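Local coordinates for protein O-methyltransferase family 2 (Planctopirus limnophila, PDB 5I2H) that probably transfers methyl groups from S-adenosyl-L-methionine to hydroxyl oxygens and is captured here with the flavone apigenin bound, at residues S269-D274 / A281-K286; L201-G206 / G253-D258. All blocks are in the same frame, centred on the assembly; numbering follows the deposited sequence. Where two conformers were deposited one is given.

Contact 1 (S269-D274 / A281-K286). With AGI (5,7-dihydroxy-2-(4-hydroxyphenyl)-4H-chromen-4-one), chain C; FMT (formic acid), chain H.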
loop_
_atom_site.group_PDB
_atom_site.type_symbol
_atom_site.label_atom_id
_atom_site.label_comp_id
_atom_site.label_asym_id
_atom_site.label_seq_id
_atom_site.Cartn_x
_atom_site.Cartn_y
_atom_site.Cartn_z
ATOM N N SER A 269 -26.387 -3.109 -1.144
ATOM C CA SER A 269 -25.122 -3.599 -0.608
ATOM C C SER A 269 -24.030 -3.197 -1.583
ATOM O O SER A 269 -24.022 -3.670 -2.713
ATOM C CB SER A 269 -25.173 -5.123 -0.410
ATOM O OG SER A 269 -23.906 -5.593 0.048
ATOM N N ASN A 270 -23.108 -2.330 -1.144
ATOM C CA ASN A 270 -22.017 -1.853 -2.003
ATOM C C ASN A 270 -22.552 -1.224 -3.276
ATOM O O ASN A 270 -21.933 -1.335 -4.340
ATOM C CB ASN A 270 -21.038 -2.988 -2.343
ATOM C CG ASN A 270 -20.374 -3.523 -1.112
ATOM O OD1 ASN A 270 -19.801 -2.751 -0.342
ATOM N ND2 ASN A 270 -20.504 -4.840 -0.867
ATOM N N VAL A 271 -23.695 -0.559 -3.160
ATOM C CA VAL A 271 -24.327 0.155 -4.268
ATOM C C VAL A 271 -24.156 1.648 -4.109
ATOM O O VAL A 271 -23.738 2.332 -5.040
ATOM C CB VAL A 271 -25.833 -0.193 -4.391
ATOM C CG1 VAL A 271 -26.502 0.714 -5.501
ATOM C CG2 VAL A 271 -26.065 -1.690 -4.716
ATOM N N LEU A 272 -24.503 2.181 -2.936
ATOM C CA LEU A 272 -24.568 3.638 -2.814
ATOM C C LEU A 272 -23.191 4.279 -2.992
ATOM O O LEU A 272 -23.090 5.394 -3.515
ATOM C CB LEU A 272 -25.184 4.033 -1.467
ATOM C CG LEU A 272 -26.697 3.819 -1.379
ATOM C CD1 LEU A 272 -27.218 4.053 0.013
ATOM C CD2 LEU A 272 -27.461 4.661 -2.382
ATOM N N HIS A 273 -22.112 3.578 -2.607
ATOM C CA HIS A 273 -20.788 4.181 -2.761
ATOM C C HIS A 273 -20.352 4.277 -4.223
ATOM O O HIS A 273 -19.336 4.923 -4.504
ATOM C CB HIS A 273 -19.733 3.441 -1.903
ATOM C CG HIS A 273 -19.462 2.019 -2.307
ATOM N ND1 HIS A 273 -19.203 1.029 -1.373
ATOM C CD2 HIS A 273 -19.308 1.431 -3.522
ATOM C CE1 HIS A 273 -18.933 -0.111 -1.991
ATOM N NE2 HIS A 273 -19.000 0.102 -3.296
ATOM N N ASP A 274 -21.130 3.724 -5.168
ATOM C CA ASP A 274 -20.864 3.911 -6.595
ATOM C C ASP A 274 -21.375 5.239 -7.141
ATOM O O ASP A 274 -21.110 5.542 -8.325
ATOM C CB ASP A 274 -21.524 2.799 -7.433
ATOM C CG ASP A 274 -20.855 1.454 -7.292
ATOM O OD1 ASP A 274 -19.756 1.305 -6.709
ATOM O OD2 ASP A 274 -21.494 0.508 -7.782
ATOM N N ALA A 281 -29.210 10.214 -2.787
ATOM C CA ALA A 281 -30.470 10.638 -2.194
ATOM C C ALA A 281 -31.645 10.150 -3.033
ATOM O O ALA A 281 -32.668 9.734 -2.495
ATOM C CB ALA A 281 -30.531 12.154 -2.078
ATOM N N ARG A 282 -31.498 10.208 -4.361
ATOM C CA ARG A 282 -32.541 9.753 -5.274
ATOM C C ARG A 282 -32.818 8.272 -5.078
ATOM O O ARG A 282 -33.984 7.858 -4.967
ATOM C CB ARG A 282 -32.115 10.045 -6.725
ATOM C CG ARG A 282 -33.086 9.516 -7.808
ATOM C CD ARG A 282 -34.167 10.540 -8.205
ATOM N NE ARG A 282 -35.041 10.769 -7.079
ATOM C CZ ARG A 282 -36.108 10.025 -6.807
ATOM N NH1 ARG A 282 -36.431 8.993 -7.592
ATOM N NH2 ARG A 282 -36.842 10.305 -5.738
ATOM N N LEU A 283 -31.753 7.446 -5.002
ATOM C CA LEU A 283 -31.960 5.997 -4.903
ATOM C C LEU A 283 -32.600 5.639 -3.566
ATOM O O LEU A 283 -33.500 4.790 -3.503
ATOM C CB LEU A 283 -30.636 5.244 -5.096
ATOM C CG LEU A 283 -30.823 3.734 -5.265
ATOM C CD1 LEU A 283 -31.736 3.372 -6.441
ATOM C CD2 LEU A 283 -29.464 3.082 -5.450
ATOM N N VAL A 284 -32.157 6.297 -2.491
ATOM C CA VAL A 284 -32.729 6.037 -1.175
ATOM C C VAL A 284 -34.208 6.407 -1.159
ATOM O O VAL A 284 -35.053 5.642 -0.657
ATOM C CB VAL A 284 -31.936 6.801 -0.097
ATOM C CG1 VAL A 284 -32.707 6.790 1.223
ATOM C CG2 VAL A 284 -30.544 6.147 0.117
ATOM N N ALA A 285 -34.553 7.554 -1.760
ATOM C CA ALA A 285 -35.956 7.970 -1.835
ATOM C C ALA A 285 -36.808 6.978 -2.630
ATOM O O ALA A 285 -37.917 6.614 -2.208
ATOM C CB ALA A 285 -36.055 9.360 -2.459
ATOM N N LYS A 286 -36.320 6.548 -3.795
ATOM C CA LYS A 286 -37.115 5.645 -4.630
ATOM C C LYS A 286 -37.343 4.317 -3.913
ATOM O O LYS A 286 -38.474 3.792 -3.873
ATOM C CB LYS A 286 -36.426 5.428 -5.993
ATOM C CG LYS A 286 -37.152 4.460 -6.941
ATOM C CD LYS A 286 -36.544 4.527 -8.412
ATOM C CE LYS A 286 -37.315 3.652 -9.399
ATOM N NZ LYS A 286 -37.171 2.201 -9.040
HETATM C CAG AGI C . -14.553 -2.576 -10.934
HETATM C CAE AGI C . -13.804 -2.667 -12.104
HETATM C CAM AGI C . -14.287 -2.065 -13.262
HETATM O OAB AGI C . -13.535 -2.162 -14.397
HETATM C CAF AGI C . -15.513 -1.377 -13.253
HETATM C CAH AGI C . -16.265 -1.284 -12.077
HETATM C CAP AGI C . -15.774 -1.891 -10.918
HETATM C CAQ AGI C . -16.470 -1.868 -9.604
HETATM O OAL AGI C . -15.664 -2.284 -8.570
HETATM C CAJ AGI C . -17.806 -1.474 -9.405
HETATM C CAR AGI C . -18.352 -1.492 -8.107
HETATM O OAA AGI C . -19.548 -1.162 -7.914
HETATM C CAT AGI C . -17.485 -1.948 -6.957
HETATM C CAS AGI C . -16.092 -2.340 -7.274
HETATM C CAK AGI C . -15.224 -2.762 -6.282
HETATM C CAN AGI C . -15.657 -2.825 -4.972
HETATM O OAC AGI C . -14.768 -3.265 -4.051
HETATM C CAI AGI C . -16.963 -2.478 -4.595
HETATM C CAO AGI C . -17.900 -2.043 -5.518
HETATM O OAD AGI C . -19.133 -1.723 -5.085
HETATM C C FMT H . -34.603 12.910 -4.324
HETATM O O1 FMT H . -35.834 12.721 -4.136
HETATM O O2 FMT H . -33.968 12.944 -5.416
#
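The apigenin hydroxyl OAD is gripped by the loop 269-274: H273 NE2 lies 2.6 Å from OAD, a short hydrogen bond at 161° in which either atom may be the donor. N270 O comes to 2.9 Å from AGI OAD. A weak bond, 3.5 Å long, runs from AGI OAD to D274 OD1. The imidazole meets the hydroxyl with its edge, close to the ring plane. H273 CG stands between backbone N and carbonyl carbon (chi1 65°), turning NE2 to the ligand; ND1 is hydrogen-bonded to D301, so both ring nitrogens are engaged and the rotation is fixed. The D274 carboxylate also faces the neighbouring ketone, with OD2 2.6 Å from OAA; with an alanine here, OAA would probably be left without this close polar neighbour and OAD without its weak bond. In this Rossmann-like methyltransferase fold the loop joins strand 265-269 to helix 277-289, and behind the pocket residues its apolar side chains face that helix. L283 CD2 touches two of them, 3.8 Å from V271 CG1, whose side chain it crosses nearly at right angles, and 4.0 Å from L272 CD2. The other branch of L272, CD1, reaches V284 CG2 at 3.9 Å. On the outer side of the helix, the R282 guanidinium holds formic acid, probably from the crystallisation liquor, edge-on through NE and NH2.

Contact 2 (L201-G206 / G253-D258). With EDO (1,2-ethanediol), chain F.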
loop_
_atom_site.group_PDB
_atom_site.type_symbol
_atom_site.label_atom_id
_atom_site.label_comp_id
_atom_site.label_asym_id
_atom_site.label_seq_id
_atom_site.Cartn_x
_atom_site.Cartn_y
_atom_site.Cartn_z
ATOM N N LEU A 201 -35.788 -7.718 -1.176
ATOM C CA LEU A 201 -35.416 -7.246 -2.512
ATOM C C LEU A 201 -33.998 -6.703 -2.493
ATOM O O LEU A 201 -33.685 -5.792 -1.718
ATOM C CB LEU A 201 -36.370 -6.138 -2.986
ATOM C CG LEU A 201 -35.996 -5.338 -4.244
ATOM C CD1 LEU A 201 -35.948 -6.218 -5.499
ATOM C CD2 LEU A 201 -36.964 -4.139 -4.444
ATOM N N ASP A 202 -33.165 -7.212 -3.386
ATOM C CA ASP A 202 -31.725 -6.940 -3.415
ATOM C C ASP A 202 -31.508 -6.142 -4.691
ATOM O O ASP A 202 -31.541 -6.707 -5.785
ATOM C CB ASP A 202 -30.987 -8.281 -3.395
ATOM C CG ASP A 202 -29.519 -8.172 -3.116
ATOM O OD1 ASP A 202 -28.942 -7.097 -3.337
ATOM O OD2 ASP A 202 -28.923 -9.221 -2.707
ATOM N N VAL A 203 -31.350 -4.827 -4.560
ATOM C CA VAL A 203 -31.255 -3.935 -5.714
ATOM C C VAL A 203 -29.798 -3.804 -6.129
ATOM O O VAL A 203 -28.947 -3.420 -5.313
ATOM C CB VAL A 203 -31.881 -2.565 -5.400
ATOM C CG1 VAL A 203 -31.653 -1.545 -6.586
ATOM C CG2 VAL A 203 -33.383 -2.757 -5.150
ATOM N N ALA A 204 -29.481 -4.153 -7.384
ATOM C CA ALA A 204 -28.144 -3.942 -7.950
ATOM C C ALA A 204 -27.084 -4.666 -7.125
ATOM O O ALA A 204 -25.938 -4.228 -7.037
ATOM C CB ALA A 204 -27.828 -2.443 -8.074
ATOM N N GLY A 205 -27.506 -5.763 -6.500
ATOM C CA GLY A 205 -26.678 -6.601 -5.659
ATOM C C GLY A 205 -26.434 -7.947 -6.303
ATOM O O GLY A 205 -26.211 -8.941 -5.614
ATOM N N GLY A 206 -26.475 -7.972 -7.636
ATOM C CA GLY A 206 -26.073 -9.123 -8.410
ATOM C C GLY A 206 -24.897 -9.927 -7.890
ATOM O O GLY A 206 -23.935 -9.387 -7.335
ATOM N N GLY A 253 -33.984 -5.052 -14.658
ATOM C CA GLY A 253 -34.577 -3.739 -14.638
ATOM C C GLY A 253 -33.519 -2.691 -14.423
ATOM O O GLY A 253 -32.371 -2.988 -14.058
ATOM N N ASP A 254 -33.936 -1.470 -14.677
ATOM C CA ASP A 254 -33.129 -0.276 -14.503
ATOM C C ASP A 254 -33.623 0.360 -13.210
ATOM O O ASP A 254 -34.785 0.794 -13.133
ATOM C CB ASP A 254 -33.313 0.651 -15.708
ATOM C CG ASP A 254 -32.557 1.980 -15.579
ATOM O OD1 ASP A 254 -32.238 2.433 -14.465
ATOM O OD2 ASP A 254 -32.306 2.609 -16.633
HETATM N N MSE A 255 -32.757 0.394 -12.193
HETATM C CA MSE A 255 -33.213 0.758 -10.839
HETATM C C MSE A 255 -33.700 2.215 -10.736
HETATM O O MSE A 255 -34.423 2.556 -9.798
HETATM C CB MSE A 255 -32.112 0.509 -9.798
HETATM C CG MSE A 255 -30.906 1.441 -9.925
HETATM SE SE MSE A 255 -29.541 0.748 -8.714
HETATM C CE MSE A 255 -28.164 2.017 -9.059
ATOM N N TRP A 256 -33.308 3.071 -11.689
ATOM C CA TRP A 256 -33.696 4.475 -11.607
ATOM C C TRP A 256 -35.125 4.707 -12.071
ATOM O O TRP A 256 -35.760 5.666 -11.625
ATOM C CB TRP A 256 -32.728 5.334 -12.426
ATOM C CG TRP A 256 -31.309 5.190 -11.926
ATOM C CD1 TRP A 256 -30.309 4.505 -12.534
ATOM C CD2 TRP A 256 -30.758 5.717 -10.709
ATOM N NE1 TRP A 256 -29.166 4.551 -11.766
ATOM C CE2 TRP A 256 -29.408 5.310 -10.649
ATOM C CE3 TRP A 256 -31.276 6.494 -9.665
ATOM C CZ2 TRP A 256 -28.562 5.641 -9.570
ATOM C CZ3 TRP A 256 -30.428 6.840 -8.599
ATOM C CH2 TRP A 256 -29.089 6.412 -8.567
ATOM N N VAL A 257 -35.647 3.863 -12.964
ATOM C CA VAL A 257 -36.892 4.195 -13.669
ATOM C C VAL A 257 -37.902 3.058 -13.656
ATOM O O VAL A 257 -39.110 3.302 -13.788
ATOM C CB VAL A 257 -36.630 4.631 -15.134
ATOM C CG1 VAL A 257 -35.714 5.887 -15.203
ATOM C CG2 VAL A 257 -36.062 3.486 -15.962
ATOM N N ASP A 258 -37.434 1.821 -13.556
ATOM C CA ASP A 258 -38.389 0.729 -13.558
ATOM C C ASP A 258 -38.924 0.523 -12.148
ATOM O O ASP A 258 -38.189 0.720 -11.173
ATOM C CB ASP A 258 -37.732 -0.554 -14.057
ATOM C CG ASP A 258 -37.391 -0.487 -15.554
ATOM O OD1 ASP A 258 -38.129 0.174 -16.311
ATOM O OD2 ASP A 258 -36.371 -1.069 -15.986
HETATM C C1 EDO F . -29.331 -0.422 -12.432
HETATM O O1 EDO F . -29.857 0.512 -13.361
HETATM C C2 EDO F . -30.270 -1.601 -12.297
HETATM O O2 EDO F . -29.477 -2.516 -11.570
#
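V203 and M255 make the main apolar contact, their side chains crossing at a slant. V203 CG1, set opposite the backbone N (chi1 174°), touches the selenium of M255, modelled as selenomethionine, with CG1 to SE at 3.8 Å and CG1 to M255 CB also at 3.8 Å. A204 CB also comes near SE, though A204 was deposited in two conformers and this touch is less certain. From CG onward M255 runs extended, which carries SE over to the strand end; F226, W275 and L283 also pack on this side chain. Segment 201-206 is the end of strand 199-203 and the glycine-rich turn that follows it, the sequence motif that in related methyltransferases borders the S-adenosylmethionine site. Polar bonds instead hold the loop 253-258 in shape. D254 OD1 accepts from W256 N at 3.0 Å, an Asx turn, the N-H meeting the anti side 28° out of the carboxylate plane. D258 OD2 takes D254 N in a similar way, at 2.8 Å, and D254 O receives both V257 N and D258 N. An ethanediol, probably from crystallisation, accepts from M255 N through its O1 (3.1 Å).

Both contacts lie at the C-terminal ends of neighbouring parallel strands, 265-269 and 199-203, with centres about 10 Å apart. Contact 1 is buried and joins loop to helix through branched aliphatic side chains, while H273 and D274 turn their polar groups to the flavone. Contact 2 is only partly buried, rests largely on one long selenomethionine side chain, and uses most of its polar bonds within the loop 253-258. The two meet directly: K286 of helix 277-289 reaches the loop 253-258, with NZ 2.8 Å from D258 O, probably a hydrogen bond. L283, central to contact 1, also packs on W256, and V271 CG2 lies against V203 O.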